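Local coordinates for protein B-agarase (Saccharophagus degradans, PDB 4BQ2) that hydrolyses agarose as a family 50 exo-beta-agarase, probably releasing short sugars from chain ends with a barrel-shaped catalytic domain that is joined to a carbohydrate-binding-like domain, at residues A[148-153]-A[656-661]; A[223-228]-A[722-727]; A[431-436]-A[475-480]; A[442-447]-A[511-516]; A[530-535]-A[540-545]. All coordinates share one frame; numbering follows the deposited sequence. Where two conformers were deposited one is given.

Contact 1: residues A[148-153]-A[656-661]; sequences DDRQFV and GAMDHG
Met-658 reaches across from the 656-661 loop and meets Val-153 and Arg-150 of strand 150-155. The buried side of the contact is apolar and lies at Val-153. Met-658 CE lies 3.8 Å from Val-153 CG2, and Met-658 SD lies 4.0 Å from the same methyl. The two side chains run past each other in opposite directions. The end of the thioether lies on the valine branch. The bend at chi3 of Met-658 (75°) turns CE off the line of the chain, close to this methyl. Ile-102 of strand 97-104 touches Arg-150, Val-153 and Met-658 alike.

The more open side lies at Arg-150, which is partly exposed. Arg-150 NH2 stands 3.6 Å from Met-658 SD. The sulfur sits at the edge of the guanidinium group, near its plane, rather than over a face. The polar end of Arg-150 is held within its own domain: NH2 forms a salt bridge with Asp-103, and NH1 is hydrogen-bonded to Tyr-112 OH.

The backbones stay well apart, with the CA atoms of Val-153 and Met-658 10.3 Å from each other. This is an interdomain contact. It joins the carbohydrate-binding-like beta domain to the loop that follows barrel strand 648-652. Met-658 was modelled in two conformers, so the fit of its tip describes one of them. The chemistry is mainly dispersion between a thioether and a methyl, with perhaps a weak attraction of the sulfur to the cation. This contact therefore probably rests on shape more than on directed bonds.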
# COMPACT_ATOMS: atom_id res chain seq x y z
N ASP A 148 -11.95 -27.00 -4.18
CA ASP A 148 -10.94 -26.73 -5.22
C ASP A 148 -11.07 -25.28 -5.76
O ASP A 148 -10.16 -24.78 -6.45
CB ASP A 148 -11.11 -27.72 -6.37
CG ASP A 148 -10.47 -29.07 -6.10
OD1 ASP A 148 -9.98 -29.30 -4.97
OD2 ASP A 148 -10.45 -29.91 -7.03
N ASP A 149 -12.19 -24.63 -5.45
CA ASP A 149 -12.51 -23.30 -5.97
C ASP A 149 -11.61 -22.22 -5.36
O ASP A 149 -11.04 -22.41 -4.28
CB ASP A 149 -13.98 -22.96 -5.72
CG ASP A 149 -14.93 -23.96 -6.35
OD1 ASP A 149 -14.57 -24.58 -7.38
OD2 ASP A 149 -16.03 -24.14 -5.78
N ARG A 150 -11.49 -21.10 -6.06
CA ARG A 150 -10.70 -19.98 -5.56
C ARG A 150 -11.57 -18.83 -5.10
O ARG A 150 -12.42 -18.37 -5.82
CB ARG A 150 -9.73 -19.51 -6.63
CG ARG A 150 -8.75 -20.61 -7.06
CD ARG A 150 -7.63 -20.03 -7.90
NE ARG A 150 -6.75 -19.16 -7.11
CZ ARG A 150 -6.00 -18.20 -7.65
NH1 ARG A 150 -6.02 -17.98 -8.97
NH2 ARG A 150 -5.21 -17.46 -6.88
N GLN A 151 -11.31 -18.33 -3.90
CA GLN A 151 -12.09 -17.22 -3.35
C GLN A 151 -11.50 -15.89 -3.82
O GLN A 151 -10.30 -15.65 -3.62
CB GLN A 151 -12.14 -17.28 -1.80
CG GLN A 151 -13.03 -16.18 -1.27
CD GLN A 151 -13.37 -16.23 0.20
OE1 GLN A 151 -12.58 -16.67 1.05
NE2 GLN A 151 -14.52 -15.68 0.53
N PHE A 152 -12.30 -15.03 -4.46
CA PHE A 152 -11.85 -13.67 -4.78
C PHE A 152 -11.41 -13.04 -3.46
O PHE A 152 -12.07 -13.23 -2.41
CB PHE A 152 -12.98 -12.81 -5.36
CG PHE A 152 -13.05 -12.77 -6.88
CD1 PHE A 152 -12.37 -11.78 -7.59
CD2 PHE A 152 -13.88 -13.65 -7.59
CE1 PHE A 152 -12.46 -11.70 -8.99
CE2 PHE A 152 -13.97 -13.58 -8.98
CZ PHE A 152 -13.27 -12.60 -9.69
N VAL A 153 -10.32 -12.28 -3.51
CA VAL A 153 -9.75 -11.78 -2.27
C VAL A 153 -10.39 -10.46 -1.91
O VAL A 153 -10.59 -9.62 -2.78
CB VAL A 153 -8.24 -11.54 -2.45
CG1 VAL A 153 -7.57 -10.97 -1.22
CG2 VAL A 153 -7.56 -12.84 -2.87
N GLY A 656 2.16 -9.62 -5.26
CA GLY A 656 2.19 -10.84 -4.42
C GLY A 656 1.51 -12.03 -5.08
O GLY A 656 0.91 -11.92 -6.17
N ALA A 657 1.58 -13.18 -4.42
CA ALA A 657 0.97 -14.41 -4.96
C ALA A 657 0.44 -15.21 -3.77
O ALA A 657 0.69 -14.85 -2.62
CB ALA A 657 2.02 -15.22 -5.74
N MET A 658 -0.28 -16.29 -4.07
CA MET A 658 -0.94 -17.08 -3.01
C MET A 658 -0.43 -18.52 -2.93
O MET A 658 -1.07 -19.37 -2.28
CB MET A 658 -2.46 -17.05 -3.25
CG MET A 658 -3.00 -15.63 -3.39
SD MET A 658 -4.73 -15.54 -3.87
CE MET A 658 -5.47 -15.99 -2.30
N ASP A 659 0.71 -18.77 -3.57
CA ASP A 659 1.31 -20.11 -3.62
C ASP A 659 2.39 -20.39 -2.54
O ASP A 659 3.09 -21.41 -2.60
CB ASP A 659 1.90 -20.36 -5.00
CG ASP A 659 3.06 -19.39 -5.34
OD1 ASP A 659 3.26 -18.37 -4.62
OD2 ASP A 659 3.76 -19.66 -6.31
N HIS A 660 2.51 -19.49 -1.56
CA HIS A 660 3.44 -19.65 -0.44
C HIS A 660 2.72 -19.38 0.86
O HIS A 660 3.30 -18.85 1.83
CB HIS A 660 4.62 -18.70 -0.67
CG HIS A 660 5.85 -19.02 0.10
ND1 HIS A 660 6.84 -19.86 -0.38
CD2 HIS A 660 6.33 -18.49 1.25
CE1 HIS A 660 7.85 -19.87 0.47
NE2 HIS A 660 7.57 -19.04 1.46
N GLY A 661 1.44 -19.76 0.93
CA GLY A 661 0.76 -19.79 2.20
C GLY A 661 0.01 -18.55 2.62
O GLY A 661 -0.69 -18.57 3.62

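Contact 2: residues A[223-228]-A[722-727]; sequences EELHAA and DVTDTP
Leu-225 of helix 222-235 packs on Thr-724, which lies in a type I beta turn from Asp-722 to Asp-725. The same loop contains an Asx turn made by Asp-722. The contact packs helix 222-235 on the loop that follows barrel strand 693-699 and leads to helix 729-739.

Van der Waals packing is what joins the two segments. Leu-225 CD1 lies 3.5 Å from Thr-724 O and 3.9 Å from Thr-724 CB. One methyl therefore covers both the carbonyl and the root of the threonine side chain. The CG of Leu-225 is anti to its backbone N (chi1 -174°), which carries the branched end across to the loop. Leu-225 and Thr-724 are both buried.

Hydrogen bonds act inside the loop and give it a firm shape. Asp-722 OD1 accepts three of them. Thr-724 OG1 donates at 2.6 Å to the syn lone pair of Asp-722 OD1. Thr-724 N at 3.0 Å closes the Asx turn and comes from above the carboxylate plane. Thr-726 N also approaches from out of the plane, at 3.1 Å. The backbone bond from Asp-725 N to Asp-722 O closes the beta turn.

Ionic bonds hold the far side of the loop. Asp-725 forms salt bridges with Arg-406 of helix 394-410 and Lys-386 of helix 378-387. Leu-225 also touches Lys-386, so helix 378-387 borders both segments.

Farther along helix 222-235 the packing is loose: Ala-228 CB comes only to 4.4 Å from Thr-726 OG1.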
# COMPACT_ATOMS: atom_id res chain seq x y z
N GLU A 223 16.35 -27.66 11.71
CA GLU A 223 17.38 -28.17 10.81
C GLU A 223 17.24 -27.58 9.40
O GLU A 223 18.22 -27.06 8.84
CB GLU A 223 17.36 -29.71 10.73
CG GLU A 223 17.94 -30.41 11.96
CD GLU A 223 16.94 -30.63 13.12
OE1 GLU A 223 15.80 -30.07 13.15
OE2 GLU A 223 17.34 -31.36 14.06
N GLU A 224 16.03 -27.65 8.84
CA GLU A 224 15.73 -27.11 7.50
C GLU A 224 16.02 -25.60 7.43
O GLU A 224 16.52 -25.10 6.41
CB GLU A 224 14.26 -27.40 7.11
CG GLU A 224 13.96 -28.86 6.78
CD GLU A 224 12.52 -29.14 6.29
OE1 GLU A 224 11.70 -28.19 6.17
OE2 GLU A 224 12.23 -30.34 6.01
N LEU A 225 15.70 -24.89 8.50
CA LEU A 225 15.97 -23.45 8.60
C LEU A 225 17.47 -23.14 8.61
O LEU A 225 17.92 -22.19 7.95
CB LEU A 225 15.27 -22.84 9.80
CG LEU A 225 15.30 -21.32 10.02
CD1 LEU A 225 14.65 -20.57 8.86
CD2 LEU A 225 14.63 -20.95 11.34
N HIS A 226 18.25 -23.91 9.37
CA HIS A 226 19.70 -23.70 9.41
C HIS A 226 20.34 -24.08 8.09
O HIS A 226 21.35 -23.49 7.70
CB HIS A 226 20.38 -24.44 10.56
CG HIS A 226 20.11 -23.84 11.90
ND1 HIS A 226 20.36 -24.52 13.08
CD2 HIS A 226 19.57 -22.66 12.26
CE1 HIS A 226 20.00 -23.77 14.10
NE2 HIS A 226 19.53 -22.62 13.64
N ALA A 227 19.75 -25.05 7.41
CA ALA A 227 20.18 -25.45 6.08
C ALA A 227 19.98 -24.32 5.08
O ALA A 227 20.88 -24.08 4.27
CB ALA A 227 19.44 -26.69 5.62
N ALA A 228 18.82 -23.66 5.11
CA ALA A 228 18.53 -22.52 4.19
C ALA A 228 19.45 -21.36 4.48
O ALA A 228 19.98 -20.73 3.55
CB ALA A 228 17.07 -22.08 4.28
N ASP A 722 10.34 -14.30 3.35
CA ASP A 722 9.15 -14.71 4.08
C ASP A 722 9.31 -14.60 5.62
O ASP A 722 10.30 -14.01 6.10
CB ASP A 722 8.72 -16.11 3.58
CG ASP A 722 9.59 -17.23 4.09
OD1 ASP A 722 10.56 -17.02 4.89
OD2 ASP A 722 9.26 -18.40 3.72
N VAL A 723 8.35 -15.12 6.39
CA VAL A 723 8.37 -14.98 7.86
C VAL A 723 9.57 -15.69 8.51
O VAL A 723 9.97 -15.35 9.63
CB VAL A 723 7.03 -15.46 8.48
CG1 VAL A 723 6.91 -16.97 8.32
CG2 VAL A 723 6.88 -15.04 9.94
N THR A 724 10.16 -16.66 7.82
CA THR A 724 11.35 -17.36 8.30
C THR A 724 12.68 -16.69 7.90
O THR A 724 13.78 -17.26 8.11
CB THR A 724 11.36 -18.83 7.83
OG1 THR A 724 11.62 -18.88 6.43
CG2 THR A 724 10.01 -19.50 8.12
N ASP A 725 12.56 -15.49 7.31
CA ASP A 725 13.72 -14.75 6.78
C ASP A 725 14.38 -15.47 5.61
O ASP A 725 15.59 -15.41 5.41
CB ASP A 725 14.73 -14.46 7.90
CG ASP A 725 15.81 -13.51 7.47
OD1 ASP A 725 15.49 -12.47 6.82
OD2 ASP A 725 16.98 -13.83 7.78
N THR A 726 13.58 -16.20 4.83
CA THR A 726 14.12 -16.92 3.67
C THR A 726 13.73 -16.16 2.41
O THR A 726 12.54 -15.90 2.20
CB THR A 726 13.58 -18.37 3.56
OG1 THR A 726 13.93 -19.08 4.77
CG2 THR A 726 14.21 -19.13 2.37
N PRO A 727 14.71 -15.85 1.56
CA PRO A 727 14.38 -15.06 0.37
C PRO A 727 13.51 -15.83 -0.60
O PRO A 727 13.69 -17.03 -0.77
CB PRO A 727 15.73 -14.85 -0.29
CG PRO A 727 16.68 -14.83 0.88
CD PRO A 727 16.17 -15.94 1.76

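Contact 3: residues A[431-436]-A[475-480]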
# COMPACT_ATOMS: atom_id res chain seq x y z
N PHE A 431 21.11 5.12 1.86
CA PHE A 431 19.77 4.89 2.44
C PHE A 431 18.91 6.14 2.30
O PHE A 431 19.42 7.24 2.11
CB PHE A 431 19.89 4.56 3.94
CG PHE A 431 20.50 5.67 4.76
CD1 PHE A 431 21.89 5.83 4.82
CD2 PHE A 431 19.68 6.55 5.47
CE1 PHE A 431 22.46 6.86 5.59
CE2 PHE A 431 20.22 7.57 6.22
CZ PHE A 431 21.61 7.72 6.30
N PHE A 432 17.60 5.94 2.42
CA PHE A 432 16.63 7.05 2.44
C PHE A 432 16.19 7.23 3.86
O PHE A 432 15.95 6.23 4.54
CB PHE A 432 15.44 6.76 1.53
CG PHE A 432 15.79 6.85 0.08
CD1 PHE A 432 16.64 5.92 -0.51
CD2 PHE A 432 15.31 7.91 -0.69
CE1 PHE A 432 17.01 6.01 -1.86
CE2 PHE A 432 15.64 8.01 -2.04
CZ PHE A 432 16.49 7.06 -2.63
N ALA A 433 16.09 8.48 4.30
CA ALA A 433 15.68 8.78 5.67
C ALA A 433 14.22 9.19 5.66
O ALA A 433 13.69 9.48 4.60
CB ALA A 433 16.50 9.92 6.24
N ASN A 434 13.59 9.26 6.83
CA ASN A 434 12.20 9.70 6.94
C ASN A 434 11.87 10.26 8.29
O ASN A 434 12.52 9.95 9.32
CB ASN A 434 11.25 8.51 6.71
CG ASN A 434 11.23 7.53 7.89
OD1 ASN A 434 12.08 6.60 8.02
ND2 ASN A 434 10.27 7.72 8.76
N GLY A 435 10.81 11.06 8.30
CA GLY A 435 10.20 11.49 9.54
C GLY A 435 8.72 11.68 9.30
O GLY A 435 8.25 11.70 8.13
N TRP A 436 7.99 11.79 10.40
CA TRP A 436 6.55 12.06 10.36
C TRP A 436 6.30 13.30 11.20
O TRP A 436 6.80 13.39 12.32
CB TRP A 436 5.78 10.94 11.07
CG TRP A 436 5.92 9.53 10.61
CD1 TRP A 436 6.80 8.60 11.10
CD2 TRP A 436 5.09 8.85 9.65
NE1 TRP A 436 6.58 7.39 10.50
CE2 TRP A 436 5.52 7.50 9.62
CE3 TRP A 436 4.02 9.24 8.85
CZ2 TRP A 436 4.94 6.54 8.76
CZ3 TRP A 436 3.40 8.28 8.00
CH2 TRP A 436 3.89 6.95 7.95
N GLU A 475 19.61 14.65 13.47
CA GLU A 475 20.39 13.99 14.51
C GLU A 475 20.72 12.52 14.16
O GLU A 475 21.84 12.02 14.43
CB GLU A 475 19.60 14.06 15.82
CG GLU A 475 20.32 13.53 17.03
CD GLU A 475 19.48 13.82 18.25
OE1 GLU A 475 18.32 13.38 18.29
OE2 GLU A 475 19.97 14.54 19.13
N GLU A 476 19.75 11.84 13.52
CA GLU A 476 19.94 10.48 13.03
C GLU A 476 20.92 10.31 11.87
O GLU A 476 21.69 9.36 11.87
CB GLU A 476 18.60 9.87 12.58
CG GLU A 476 17.57 9.76 13.68
CD GLU A 476 16.29 9.11 13.24
OE1 GLU A 476 15.71 9.47 12.21
OE2 GLU A 476 15.81 8.23 13.99
N ILE A 477 20.81 11.24 10.92
CA ILE A 477 21.48 11.28 9.61
C ILE A 477 22.94 11.68 9.73
O ILE A 477 23.80 11.24 8.95
CB ILE A 477 20.79 12.36 8.74
CG1 ILE A 477 19.39 11.88 8.33
CG2 ILE A 477 21.62 12.75 7.54
CD1 ILE A 477 19.38 10.48 7.79
N LYS A 478 23.20 12.52 10.72
CA LYS A 478 24.55 13.12 10.97
C LYS A 478 25.18 13.71 9.72
O LYS A 478 26.39 13.52 9.44
CB LYS A 478 25.49 12.11 11.63
CG LYS A 478 24.99 11.51 12.94
CD LYS A 478 26.04 10.57 13.54
CE LYS A 478 25.53 9.86 14.79
NZ LYS A 478 25.92 10.69 15.96
N ASN A 479 24.34 14.40 8.94
CA ASN A 479 24.75 15.01 7.68
C ASN A 479 25.52 14.03 6.76
O ASN A 479 26.39 14.45 5.99
CB ASN A 479 25.59 16.27 7.99
CG ASN A 479 25.81 17.16 6.78
OD1 ASN A 479 24.90 17.35 5.96
ND2 ASN A 479 27.01 17.76 6.70
N SER A 480 25.20 12.73 6.84
CA SER A 480 25.98 11.70 6.08
C SER A 480 25.75 11.82 4.57
O SER A 480 24.61 11.95 4.14
CB SER A 480 25.56 10.27 6.48
OG SER A 480 26.31 9.31 5.73
O HOH W 1 15.04 8.87 9.84
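Ile-477 points the end of its longer branch at two residues of strand 431-435. Its CD1 lies 3.4 Å from Phe-431 CE2. The methyl meets the phenyl ring at its edge, in the ring plane, and the axes of the two side chains cross at a slant. The CG of Phe-431 sits between its backbone N and carbonyl carbon (chi1 62°), which swings the ring over to the helix side. Tyr-424 stacks with the same ring.

Ala-433 points its methyl toward the helix. Its CB is 3.3 Å from Ile-477 CD1, closer than usual carbon contact, and 4.1 Å from Ile-477 CG1. Ile-477 was modelled in two conformers. Both close contacts of CD1 describe one of them, and their tightness is doubtful. All three side chains are buried, and each also touches Cys-483 of the neighbouring strand.

The segments belong to one beta-alpha-beta unit of the catalytic barrel. Strand 431-435 runs parallel to strand 483-488, and helix 460-477 forms the crossover between them. The contact lies near the C-terminal end of that helix, where it packs on the outer side of the strand. Just beyond it, Lys-478 takes a positive phi, and Ser-480 N bonds back to Ile-477 O as the chain turns toward strand 483-488.

Beside the apolar cluster is a polar bridge. One water donates to Asn-434 O at 2.8 Å and to Glu-476 OE1. The modelled length of the second bond, 2.5 Å from the water to Glu-476 OE1, is doubtful. The carboxylate and the strand carbonyl both act as acceptors. Pro-421 lies against the side chain of Glu-476.

Contact 4: residues A[442-447]-A[511-516]; sequences KTVSSG and LGRPSE
Arg-513 NH1 is held at two points, by Thr-443 O and by a water. The bond to Thr-443 O is 2.9 Å long and nearly straight, with an angle of 177° at the hydrogen. The carbonyl oxygen lies almost in the guanidinium plane (2° out of it). The water also lies at the edge of this flat group, and accepts from NH1 at 3.1 Å. It accepts from Ser-445 N as well, also at 3.1 Å. The arginine is thus tied directly to Thr-443 and through water to Ser-445.

Segment 442-447 includes strand 443-444, which pairs with strand 454-455 in a short antiparallel sheet. Segment 511-516 runs from the end of helix 505-511 into the loop before helix 519-532. Past the strand, Ser-445 OG accepts from Gly-447 N at 2.8 Å in an ST turn; Asp-449 also binds this hydroxyl.

The chain of Arg-513 bends at chi3 (68°). This brings NH1 alongside Val-444, whose CA lies 3.6 Å from Arg-513 NH1 at the edge of the guanidinium. The two side chains cross at about a right angle, with Val-444 CG1 3.9 Å from Arg-513 NH1. Tyr-578 of helix 565-593 and Thr-520 of helix 519-532 also touch Val-444.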
# COMPACT_ATOMS: atom_id res chain seq x y z
N LYS A 442 -3.47 22.00 15.49
CA LYS A 442 -4.86 21.97 15.03
C LYS A 442 -4.93 21.16 13.74
O LYS A 442 -3.90 21.02 13.06
CB LYS A 442 -5.37 23.39 14.81
CG LYS A 442 -5.66 24.17 16.11
CD LYS A 442 -5.84 25.64 15.75
CE LYS A 442 -5.78 26.58 16.94
NZ LYS A 442 -6.94 26.41 17.86
N THR A 443 -6.12 20.64 13.43
CA THR A 443 -6.36 19.79 12.25
C THR A 443 -7.40 20.37 11.26
O THR A 443 -8.17 21.28 11.60
CB THR A 443 -6.78 18.34 12.64
OG1 THR A 443 -8.03 18.35 13.36
CG2 THR A 443 -5.67 17.68 13.51
N VAL A 444 -7.41 19.82 10.04
CA VAL A 444 -8.50 20.02 9.07
C VAL A 444 -8.86 18.62 8.54
O VAL A 444 -8.21 17.62 8.90
CB VAL A 444 -8.07 20.97 7.91
CG1 VAL A 444 -7.71 22.36 8.44
CG2 VAL A 444 -6.90 20.38 7.14
N SER A 445 -9.89 18.53 7.71
CA SER A 445 -10.37 17.23 7.23
C SER A 445 -10.72 17.31 5.75
O SER A 445 -11.17 18.36 5.29
CB SER A 445 -11.59 16.76 8.03
OG SER A 445 -12.14 15.59 7.44
N SER A 446 -10.47 16.21 5.04
CA SER A 446 -10.83 16.02 3.65
C SER A 446 -12.26 15.50 3.58
O SER A 446 -12.80 15.36 2.50
CB SER A 446 -9.90 14.97 3.01
OG SER A 446 -10.20 13.65 3.51
N GLY A 447 -12.85 15.19 4.74
CA GLY A 447 -14.15 14.50 4.80
C GLY A 447 -14.04 13.00 4.59
O GLY A 447 -15.04 12.28 4.66
N LEU A 511 -14.36 25.21 4.53
CA LEU A 511 -15.28 26.33 4.26
C LEU A 511 -16.52 26.20 5.13
O LEU A 511 -17.12 27.21 5.52
CB LEU A 511 -15.66 26.41 2.79
CG LEU A 511 -14.58 27.04 1.90
CD1 LEU A 511 -14.95 26.87 0.43
CD2 LEU A 511 -14.35 28.50 2.25
N GLY A 512 -16.89 24.96 5.45
CA GLY A 512 -17.99 24.65 6.36
C GLY A 512 -17.77 25.09 7.80
O GLY A 512 -18.72 25.19 8.57
N ARG A 513 -16.52 25.37 8.16
CA ARG A 513 -16.16 25.74 9.53
C ARG A 513 -16.01 27.26 9.73
O ARG A 513 -15.70 28.00 8.78
CB ARG A 513 -14.84 25.04 9.96
CG ARG A 513 -14.88 23.53 9.89
CD ARG A 513 -13.48 22.92 10.06
NE ARG A 513 -12.90 23.08 11.40
CZ ARG A 513 -11.65 22.72 11.74
NH1 ARG A 513 -10.85 22.16 10.82
NH2 ARG A 513 -11.21 22.88 12.99
N PRO A 514 -16.23 27.74 10.97
CA PRO A 514 -15.93 29.13 11.36
C PRO A 514 -14.44 29.46 11.25
O PRO A 514 -13.59 28.60 11.50
CB PRO A 514 -16.36 29.17 12.83
CG PRO A 514 -16.34 27.75 13.29
CD PRO A 514 -16.74 26.95 12.10
N SER A 515 -14.13 30.72 10.91
CA SER A 515 -12.73 31.17 10.87
C SER A 515 -12.06 31.24 12.24
O SER A 515 -10.86 30.96 12.36
CB SER A 515 -12.64 32.55 10.20
OG SER A 515 -13.10 32.50 8.85
N GLU A 516 -12.82 31.65 13.26
CA GLU A 516 -12.28 31.76 14.61
C GLU A 516 -11.69 30.44 15.11
O GLU A 516 -12.38 29.42 15.13
CB GLU A 516 -13.34 32.26 15.62
CG GLU A 516 -12.85 32.34 17.07
CD GLU A 516 -13.93 32.83 18.05
OE1 GLU A 516 -15.06 33.12 17.61
OE2 GLU A 516 -13.64 32.92 19.27
O HOH W 2 -11.33 21.25 7.94

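Contact 5: residues A[530-535]-A[540-545]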
# COMPACT_ATOMS: atom_id res chain seq x y z
N ALA A 530 -9.85 38.70 -0.96
CA ALA A 530 -9.03 39.37 -1.94
C ALA A 530 -9.59 39.14 -3.34
O ALA A 530 -9.53 40.03 -4.17
CB ALA A 530 -7.57 38.94 -1.85
N LYS A 531 -10.16 37.95 -3.59
CA LYS A 531 -10.68 37.62 -4.92
C LYS A 531 -11.95 38.43 -5.24
O LYS A 531 -12.03 39.06 -6.28
CB LYS A 531 -10.96 36.11 -5.04
CG LYS A 531 -11.59 35.68 -6.36
CD LYS A 531 -11.49 34.18 -6.61
CE LYS A 531 -12.19 33.79 -7.91
NZ LYS A 531 -12.30 32.32 -8.13
N TYR A 532 -12.92 38.41 -4.32
CA TYR A 532 -14.30 38.88 -4.58
C TYR A 532 -14.56 40.30 -4.08
O TYR A 532 -15.45 40.97 -4.59
CB TYR A 532 -15.33 37.94 -3.95
CG TYR A 532 -15.48 36.64 -4.69
CD1 TYR A 532 -16.10 36.59 -5.95
CD2 TYR A 532 -14.98 35.45 -4.16
CE1 TYR A 532 -16.22 35.40 -6.66
CE2 TYR A 532 -15.09 34.25 -4.85
CZ TYR A 532 -15.72 34.23 -6.10
OH TYR A 532 -15.82 33.06 -6.78
N LYS A 533 -13.77 40.71 -3.08
CA LYS A 533 -13.85 42.03 -2.40
C LYS A 533 -15.10 42.16 -1.53
O LYS A 533 -15.01 42.36 -0.32
CB LYS A 533 -13.69 43.24 -3.36
CG LYS A 533 -12.73 43.07 -4.54
CD LYS A 533 -11.26 43.00 -4.15
CE LYS A 533 -10.41 42.77 -5.38
NZ LYS A 533 -8.96 42.77 -5.03
N THR A 534 -16.27 41.98 -2.15
CA THR A 534 -17.53 42.21 -1.47
C THR A 534 -18.24 40.88 -1.31
O THR A 534 -18.12 40.00 -2.19
CB THR A 534 -18.46 43.14 -2.30
OG1 THR A 534 -18.81 42.48 -3.51
CG2 THR A 534 -17.77 44.46 -2.65
N ILE A 535 -19.00 40.74 -0.23
CA ILE A 535 -19.82 39.55 -0.04
C ILE A 535 -20.84 39.43 -1.19
O ILE A 535 -21.32 38.33 -1.46
CB ILE A 535 -20.52 39.52 1.35
CG1 ILE A 535 -21.07 38.12 1.70
CG2 ILE A 535 -21.64 40.54 1.43
CD1 ILE A 535 -20.03 37.01 1.81
N ASN A 540 -23.11 36.05 -5.51
CA ASN A 540 -23.50 35.77 -6.88
C ASN A 540 -22.68 34.65 -7.48
O ASN A 540 -23.17 33.91 -8.30
CB ASN A 540 -23.41 37.02 -7.76
CG ASN A 540 -24.69 37.85 -7.73
OD1 ASN A 540 -25.81 37.32 -7.66
ND2 ASN A 540 -24.52 39.17 -7.78
N ALA A 541 -21.41 34.54 -7.07
CA ALA A 541 -20.58 33.44 -7.57
C ALA A 541 -21.07 32.09 -7.04
O ALA A 541 -21.12 31.09 -7.78
CB ALA A 541 -19.10 33.68 -7.27
N TRP A 542 -21.49 32.06 -5.78
CA TRP A 542 -21.87 30.81 -5.13
C TRP A 542 -23.35 30.56 -5.12
O TRP A 542 -23.80 29.52 -4.64
CB TRP A 542 -21.33 30.77 -3.69
CG TRP A 542 -19.83 30.65 -3.61
CD1 TRP A 542 -18.93 30.83 -4.61
CD2 TRP A 542 -19.06 30.35 -2.43
NE1 TRP A 542 -17.65 30.64 -4.14
CE2 TRP A 542 -17.71 30.34 -2.80
CE3 TRP A 542 -19.40 30.08 -1.09
CZ2 TRP A 542 -16.67 30.09 -1.88
CZ3 TRP A 542 -18.38 29.83 -0.18
CH2 TRP A 542 -17.03 29.83 -0.58
N GLY A 543 -24.09 31.52 -5.68
CA GLY A 543 -25.55 31.47 -5.67
C GLY A 543 -26.12 31.56 -4.26
O GLY A 543 -27.13 30.94 -3.97
N LEU A 544 -25.48 32.32 -3.38
CA LEU A 544 -25.91 32.40 -1.98
C LEU A 544 -26.47 33.79 -1.61
O LEU A 544 -26.46 34.70 -2.43
CB LEU A 544 -24.74 32.05 -1.05
CG LEU A 544 -24.14 30.64 -1.01
CD1 LEU A 544 -22.96 30.59 -0.04
CD2 LEU A 544 -25.17 29.60 -0.61
N LYS A 545 -26.91 33.94 -0.36
CA LYS A 545 -27.49 35.20 0.11
C LYS A 545 -26.95 35.55 1.49
O LYS A 545 -27.71 35.97 2.37
CB LYS A 545 -29.01 35.10 0.18
CG LYS A 545 -29.71 34.85 -1.14
CD LYS A 545 -31.21 34.68 -0.91
CE LYS A 545 -31.48 33.66 0.20
NZ LYS A 545 -32.60 34.06 1.10
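Tyr-532 overlaps the methyl of Ala-541 with the phenol end of its ring. Tyr-532 CE1 and OH each lie 3.4 Å from Ala-541 CB, and CZ lies 3.6 Å from it. Tyr-532 CG is anti to its own carbonyl carbon (chi1 -74°), which directs the ring toward the second helix.

Trp-542 approaches the same hydroxyl. Its side chain crosses that of Tyr-532 at about a right angle, and its NE1 is 4.0 Å from Tyr-532 OH. These two polar atoms share a third group: both are hydrogen-bonded to Asp-570 OD2. The other oxygen of Asp-570 forms a salt bridge with Lys-531. Lys-531 CG also rests on a face of the Tyr-532 ring, offset toward its rim. The carboxylate therefore gathers three side chains from the two segments, and its negative charge is probably eased by the lysine.

The turn between the helices is short. Lys-533 takes a positive phi as the first helix ends, and its NZ donates to Ala-530 O at 2.9 Å. Thr-534 is the N-cap of the next helix, with its OG1 bonded to Ala-537 N.

The contact thus joins consecutive helices 519-532 and 535-542. Helix 565-593 carries Asp-570 and binds both, with Thr-566 OG1 bonded to Ala-541 O.

Contacts 1 and 2 both close long loops of chain, and their segments alternate. Contacts 3, 4 and 5 are nested inside both loops. Contacts 1 and 2 (centres 22 Å apart) touch through a probable hydrogen bond from His-660 NE2 to Asp-722 OD2 (2.9 Å). Contacts 4 and 5 (centres 20 Å apart) touch where Leu-511 CD1 packs on Trp-542 CH2 (3.8 Å). The 511-516 loop of contact 4 leads into helix 519-532, which carries the first segment of contact 5. Contact 3 belongs to the barrel wall, 33 Å from contact 4 between centres. Contacts 2 and 5 are the most distant, with centres 67 Å apart. The set runs from domain interface through barrel to helical outgrowth.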